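Local coordinates for Rev protein (PDB 5EQZ), which has no firmly assigned function but is a plasmid-encoded, all-helical member of the Borrelia Rev family, probably a lipoprotein in its natural form, at residues L19-V23 with Y38-I42; A82-E87 with A130-D135; I96-K100 with L114-N118. All coordinates share one frame. Numbering follows the deposited sequence.

Contact 1: residues L19-V23 with Y38-I42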
# COMPACT_ATOMS: atom_id res chain seq x y z
N LEU A 19 3.76 -15.96 -5.64
CA LEU A 19 3.15 -14.93 -4.81
C LEU A 19 4.22 -14.10 -4.10
O LEU A 19 4.06 -12.87 -3.96
CB LEU A 19 2.19 -15.58 -3.82
CG LEU A 19 1.27 -14.68 -3.00
CD1 LEU A 19 0.56 -13.67 -3.89
CD2 LEU A 19 0.25 -15.56 -2.25
N MET A 20 5.32 -14.73 -3.67
CA MET A 20 6.40 -14.00 -3.03
C MET A 20 6.99 -12.95 -3.98
O MET A 20 7.23 -11.80 -3.59
CB MET A 20 7.51 -14.97 -2.57
CG MET A 20 8.74 -14.22 -2.00
SD MET A 20 8.43 -13.35 -0.44
CE MET A 20 8.99 -14.50 0.76
N GLU A 21 7.21 -13.32 -5.25
CA GLU A 21 7.79 -12.37 -6.20
C GLU A 21 6.86 -11.18 -6.41
O GLU A 21 7.32 -10.03 -6.51
CB GLU A 21 8.11 -13.04 -7.54
CG GLU A 21 9.14 -14.20 -7.49
CD GLU A 21 10.51 -13.78 -6.99
OE1 GLU A 21 10.78 -12.56 -6.84
OE2 GLU A 21 11.35 -14.66 -6.69
N ASP A 22 5.55 -11.43 -6.45
CA ASP A 22 4.58 -10.34 -6.57
C ASP A 22 4.59 -9.45 -5.33
O ASP A 22 4.56 -8.22 -5.44
CB ASP A 22 3.17 -10.90 -6.81
CG ASP A 22 2.97 -11.42 -8.22
OD1 ASP A 22 3.60 -10.93 -9.16
OD2 ASP A 22 2.11 -12.32 -8.38
N VAL A 23 4.64 -10.06 -4.13
CA VAL A 23 4.67 -9.30 -2.88
C VAL A 23 5.93 -8.45 -2.80
O VAL A 23 5.88 -7.28 -2.37
CB VAL A 23 4.55 -10.26 -1.68
CG1 VAL A 23 4.97 -9.58 -0.37
CG2 VAL A 23 3.13 -10.79 -1.59
N TYR A 38 -3.20 -9.58 -2.41
CA TYR A 38 -2.10 -10.46 -2.01
C TYR A 38 -2.31 -10.99 -0.59
O TYR A 38 -1.99 -12.15 -0.31
CB TYR A 38 -0.76 -9.75 -2.10
CG TYR A 38 -0.35 -9.35 -3.51
CD1 TYR A 38 0.65 -8.42 -3.71
CD2 TYR A 38 -0.96 -9.91 -4.63
CE1 TYR A 38 1.03 -8.04 -4.99
CE2 TYR A 38 -0.58 -9.53 -5.92
CZ TYR A 38 0.41 -8.59 -6.08
OH TYR A 38 0.81 -8.20 -7.34
N LYS A 39 -2.84 -10.16 0.31
CA LYS A 39 -3.12 -10.64 1.66
C LYS A 39 -4.12 -11.78 1.63
O LYS A 39 -3.95 -12.77 2.34
CB LYS A 39 -3.64 -9.51 2.55
N ASP A 40 -5.15 -11.66 0.80
CA ASP A 40 -6.16 -12.72 0.72
C ASP A 40 -5.55 -14.00 0.16
O ASP A 40 -5.83 -15.10 0.67
CB ASP A 40 -7.35 -12.27 -0.13
CG ASP A 40 -8.23 -11.26 0.58
OD1 ASP A 40 -9.02 -10.58 -0.11
OD2 ASP A 40 -8.14 -11.13 1.82
N LYS A 41 -4.73 -13.89 -0.89
CA LYS A 41 -4.07 -15.07 -1.43
C LYS A 41 -3.09 -15.67 -0.43
O LYS A 41 -2.96 -16.91 -0.36
CB LYS A 41 -3.34 -14.71 -2.73
CG LYS A 41 -4.31 -14.41 -3.87
CD LYS A 41 -3.59 -13.84 -5.06
CE LYS A 41 -4.58 -13.52 -6.17
NZ LYS A 41 -3.87 -12.94 -7.34
N ILE A 42 -2.42 -14.84 0.36
CA ILE A 42 -1.52 -15.40 1.38
C ILE A 42 -2.32 -16.17 2.42
O ILE A 42 -1.93 -17.28 2.81
CB ILE A 42 -0.68 -14.28 2.02
CG1 ILE A 42 0.33 -13.73 1.01
CG2 ILE A 42 0.05 -14.81 3.26
CD1 ILE A 42 1.17 -12.61 1.56
O HOH W 1 3.13 -6.86 -7.33
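This is the antiparallel packing of a helical hairpin. Helices 10-24 and 32-48 follow each other in the chain and run back side by side. Their local axes come within 11.0 Å, at 153° between N-to-C directions. Val23 and Tyr38 are the nearest backbone pair, with CA atoms 6.9 Å apart.

Leu19 and Tyr38 have the most surface covered. The CA-to-CB bond of Leu19 points sideways, but its t, p rotamer carries the methyls across the gap. Leu19 CD2 lies 3.7 Å from both Lys41 CB and Ile42 CG1. Leu19 CD1 reaches Tyr38 CD2 at 4.1 Å. Tyr38 points toward helix 10-24 and lays its ring obliquely against Leu19 and Val23. Val23 CG2 is 4.0 Å from Tyr38 CD1 and 4.1 Å from Ile42 CD1. The apolar seam is thus built from Leu19, Val23, Tyr38 and Ile42. Helix 55-88 packs beside the pair, where Met20 touches Asn63 and Ser67 and Ile42 touches Phe68.

The polar end of Tyr38 leaves this seam near Asp22. One water bridges the two helices there: it donates to Asp22 O at 2.7 Å and is hydrogen-bonded to Tyr38 OH, also at 2.7 Å.

Contact 2: residues A82-E87 with A130-D135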
# COMPACT_ATOMS: atom_id res chain seq x y z
N ALA A 82 2.51 11.13 4.18
CA ALA A 82 1.95 12.04 3.17
C ALA A 82 0.78 12.83 3.74
O ALA A 82 0.64 14.04 3.47
CB ALA A 82 1.53 11.25 1.93
N LYS A 83 -0.08 12.17 4.52
CA LYS A 83 -1.23 12.84 5.12
C LYS A 83 -0.78 13.96 6.04
O LYS A 83 -1.28 15.09 5.96
CB LYS A 83 -2.08 11.83 5.90
CG LYS A 83 -3.18 12.48 6.76
CD LYS A 83 -3.80 11.45 7.71
CE LYS A 83 -4.84 12.10 8.60
NZ LYS A 83 -6.08 11.29 8.69
N ASN A 84 0.17 13.66 6.92
CA ASN A 84 0.66 14.66 7.86
C ASN A 84 1.26 15.86 7.12
O ASN A 84 0.91 17.02 7.40
CB ASN A 84 1.69 14.02 8.78
CG ASN A 84 2.21 14.97 9.81
OD1 ASN A 84 1.51 15.32 10.76
ND2 ASN A 84 3.45 15.42 9.63
N THR A 85 2.15 15.59 6.16
CA THR A 85 2.75 16.66 5.37
C THR A 85 1.70 17.53 4.70
O THR A 85 1.76 18.76 4.77
CB THR A 85 3.68 16.06 4.31
OG1 THR A 85 4.74 15.36 4.97
CG2 THR A 85 4.27 17.16 3.44
N ILE A 86 0.73 16.91 4.01
CA ILE A 86 -0.29 17.69 3.31
C ILE A 86 -1.07 18.55 4.28
O ILE A 86 -1.32 19.74 4.03
CB ILE A 86 -1.22 16.75 2.52
CG1 ILE A 86 -0.48 16.11 1.34
CG2 ILE A 86 -2.47 17.49 2.07
CD1 ILE A 86 -1.27 15.01 0.65
N GLU A 87 -1.45 17.98 5.43
CA GLU A 87 -2.19 18.75 6.42
C GLU A 87 -1.41 19.95 6.92
O GLU A 87 -1.99 21.01 7.18
CB GLU A 87 -2.58 17.87 7.60
CG GLU A 87 -3.69 16.89 7.31
CD GLU A 87 -3.99 16.01 8.50
OE1 GLU A 87 -3.09 15.85 9.36
OE2 GLU A 87 -5.12 15.48 8.57
N ALA A 130 -7.20 15.16 -0.91
CA ALA A 130 -6.07 14.24 -0.73
C ALA A 130 -6.17 13.50 0.59
O ALA A 130 -5.95 12.28 0.65
CB ALA A 130 -4.76 15.02 -0.82
N VAL A 131 -6.52 14.21 1.67
CA VAL A 131 -6.59 13.55 2.98
C VAL A 131 -7.75 12.57 3.03
O VAL A 131 -7.65 11.50 3.64
CB VAL A 131 -6.67 14.60 4.10
CG1 VAL A 131 -7.13 13.95 5.41
CG2 VAL A 131 -5.31 15.26 4.30
N GLU A 132 -8.87 12.91 2.38
CA GLU A 132 -10.02 12.00 2.39
C GLU A 132 -9.70 10.71 1.65
O GLU A 132 -10.06 9.61 2.10
CB GLU A 132 -11.25 12.69 1.80
N GLN A 133 -8.97 10.81 0.53
CA GLN A 133 -8.57 9.61 -0.20
C GLN A 133 -7.54 8.80 0.57
O GLN A 133 -7.62 7.56 0.62
CB GLN A 133 -8.03 9.98 -1.57
CG GLN A 133 -9.07 10.47 -2.54
CD GLN A 133 -8.56 10.41 -3.96
OE1 GLN A 133 -8.24 9.34 -4.46
NE2 GLN A 133 -8.45 11.56 -4.60
N ILE A 134 -6.55 9.47 1.17
CA ILE A 134 -5.53 8.76 1.94
C ILE A 134 -6.16 8.03 3.12
O ILE A 134 -5.79 6.89 3.45
CB ILE A 134 -4.43 9.74 2.38
CG1 ILE A 134 -3.58 10.16 1.18
CG2 ILE A 134 -3.56 9.15 3.49
CD1 ILE A 134 -2.63 11.31 1.49
N ASP A 135 -7.15 8.66 3.76
CA ASP A 135 -7.84 8.04 4.89
C ASP A 135 -8.58 6.79 4.46
O ASP A 135 -8.60 5.79 5.20
CB ASP A 135 -8.82 9.02 5.52
CG ASP A 135 -8.15 10.00 6.46
OD1 ASP A 135 -7.00 9.75 6.85
OD2 ASP A 135 -8.80 11.02 6.82
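Lys83 NZ donates to Asp135 OD1 at 2.6 Å. This hydrogen bond is part of a salt bridge and is the only one between 82-87 and 130-135. Lys83 reaches it with an extended chain, t through chi3, while its CB packs on Ile134 CG2 at 3.9 Å. The backbone is satisfied within each helix, as in Ile86 N to Ala82 O and Ile134 N to Ala130 O, both 2.9 Å.

The two segments form an antiparallel helix pair from helices 55-88 and 122-142. Their local axes lie 9.8 Å apart at 164°. Between them is an apolar seam: Ile86 CD1 meets Ala130 CB at 3.8 Å and Ile134 CD1 at 4.0 Å. Helix 95-107 covers this side through Ile101, which touches Ile86 and Ala130.

Other polar groups find partners nearby. Thr85 OG1 is hydrogen-bonded to Ala81 O, Gln133 NE2 to Thr111 O, and Glu87 O accepts from Lys92 NZ. The aliphatic part of Glu87 serves the seam instead, with Glu87 CG 3.8 Å from Val131 CG2.

Contact 3: residues I96-K100 with L114-N118; sequences ISKRK and LLGSN
A surface loop lies against helix 95-107 here, with Lys98 reaching an inverse gamma turn centred on Leu115. Residues 96-100 are regular helix, with phi/psi near -65/-40 and Lys100 N to Ile96 O at 3.0 Å. Residues 114-118 have no regular structure. Leu114 (-77/106) leads into Leu115 (-90/83), the centre of the turn. A weak hydrogen bond from Gly116 N to Leu114 O, 3.1 Å, closes it. Gly116 (-75/-17) and Ser117 (-72/170) follow. The nearest backbone pair is Lys98 and Leu114, with CA atoms 6.8 Å apart.

Lys98 points toward the loop in an m, t, t, t rotamer. The extended chain lets Lys98 NZ donate a hydrogen bond of 2.9 Å to Leu115 O. Lys98 NZ also lies 2.7 Å from Ser117 O and 3.5 Å from Gly116 O. Leu114, rotamer t, p, lies against the helix. Leu114 CD1 is 3.7 Å from Lys98 O, 3.9 Å from Lys98 CB and 4.0 Å from Arg99 N. Leu115 turns its side chain end away and touches Lys125. Helix 122-142 backs the site: Lys98 also touches Asn122 and Met126, and Asn122 ND2 makes weak hydrogen bonds to Leu115 O and Ser117 O.

Across these two segments the ammonium group meets main-chain oxygens, not a carboxylate. The polar part of the contact therefore follows the path of the loop backbone, while the apolar part rests on the side chain of Leu114.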
# COMPACT_ATOMS: atom_id res chain seq x y z
N ILE A 96 3.25 26.78 -5.36
CA ILE A 96 4.19 25.78 -4.86
C ILE A 96 3.50 24.80 -3.91
O ILE A 96 3.76 23.59 -3.94
CB ILE A 96 5.39 26.47 -4.18
CG1 ILE A 96 6.11 27.38 -5.17
CG2 ILE A 96 6.35 25.46 -3.61
CD1 ILE A 96 7.16 28.29 -4.53
N SER A 97 2.60 25.31 -3.06
CA SER A 97 1.89 24.44 -2.12
C SER A 97 0.95 23.48 -2.84
O SER A 97 0.81 22.32 -2.43
CB SER A 97 1.11 25.30 -1.12
OG SER A 97 1.97 26.17 -0.40
N LYS A 98 0.28 23.95 -3.90
CA LYS A 98 -0.61 23.08 -4.67
C LYS A 98 0.14 21.93 -5.33
O LYS A 98 -0.29 20.77 -5.27
CB LYS A 98 -1.36 23.89 -5.73
CG LYS A 98 -2.44 24.81 -5.19
CD LYS A 98 -3.03 25.57 -6.39
CE LYS A 98 -3.99 26.64 -5.99
NZ LYS A 98 -4.43 27.37 -7.21
N ARG A 99 1.28 22.24 -5.97
CA ARG A 99 2.07 21.17 -6.57
C ARG A 99 2.59 20.21 -5.51
O ARG A 99 2.69 19.00 -5.76
CB ARG A 99 3.23 21.74 -7.38
CG ARG A 99 2.79 22.62 -8.54
CD ARG A 99 3.94 22.98 -9.48
NE ARG A 99 4.70 24.14 -9.03
CZ ARG A 99 4.56 25.36 -9.54
NH1 ARG A 99 3.68 25.57 -10.51
NH2 ARG A 99 5.28 26.36 -9.08
N LYS A 100 2.89 20.72 -4.31
CA LYS A 100 3.34 19.87 -3.21
C LYS A 100 2.25 18.90 -2.77
O LYS A 100 2.51 17.70 -2.59
CB LYS A 100 3.79 20.73 -2.04
CG LYS A 100 4.56 19.98 -0.96
CD LYS A 100 5.70 19.19 -1.53
CE LYS A 100 6.61 18.69 -0.43
NZ LYS A 100 7.59 17.71 -0.97
N LEU A 114 -4.79 18.75 -9.84
CA LEU A 114 -4.09 20.00 -9.58
C LEU A 114 -5.03 21.14 -9.97
O LEU A 114 -5.28 21.37 -11.15
CB LEU A 114 -2.78 20.06 -10.37
CG LEU A 114 -1.83 21.22 -10.13
CD1 LEU A 114 -1.54 21.32 -8.66
CD2 LEU A 114 -0.56 20.96 -10.91
N LEU A 115 -5.60 21.82 -8.97
CA LEU A 115 -6.52 22.93 -9.25
C LEU A 115 -5.71 24.22 -9.34
O LEU A 115 -5.61 25.00 -8.39
CB LEU A 115 -7.61 23.01 -8.19
CG LEU A 115 -8.38 21.71 -7.95
CD1 LEU A 115 -9.36 21.88 -6.80
CD2 LEU A 115 -9.09 21.30 -9.22
N GLY A 116 -5.14 24.44 -10.53
CA GLY A 116 -4.16 25.49 -10.74
C GLY A 116 -4.70 26.90 -10.81
O GLY A 116 -3.91 27.84 -10.69
N SER A 117 -6.00 27.08 -11.03
CA SER A 117 -6.50 28.45 -11.15
C SER A 117 -6.48 29.14 -9.78
O SER A 117 -6.28 28.52 -8.74
CB SER A 117 -7.92 28.46 -11.70
OG SER A 117 -8.85 28.24 -10.66
N ASN A 118 -6.73 30.45 -9.81
CA ASN A 118 -6.67 31.27 -8.61
C ASN A 118 -7.94 31.22 -7.76
O ASN A 118 -8.00 31.94 -6.76
CB ASN A 118 -6.40 32.74 -8.99

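How the contacts relate
The contacts are spread along an elongated helical protein. Contact 1 lies on the opposite side of the chain's centre from contacts 2 and 3. Its centre is 27 Å from that of contact 2 and 37 Å from that of contact 3. Helix 55-88 spans the gap: it flanks contact 1 at Asn63, Ser67 and Phe68, and supplies segment 82-87 to contact 2. Contacts 2 and 3 are neighbours, with centres 15 Å apart and nearest atoms about 5 Å apart. Both segments of contact 3 fall between those of contact 2 in sequence. Helix 95-107 joins them, as Lys100 pairs with Glu104, which touches Thr85 and Ile86.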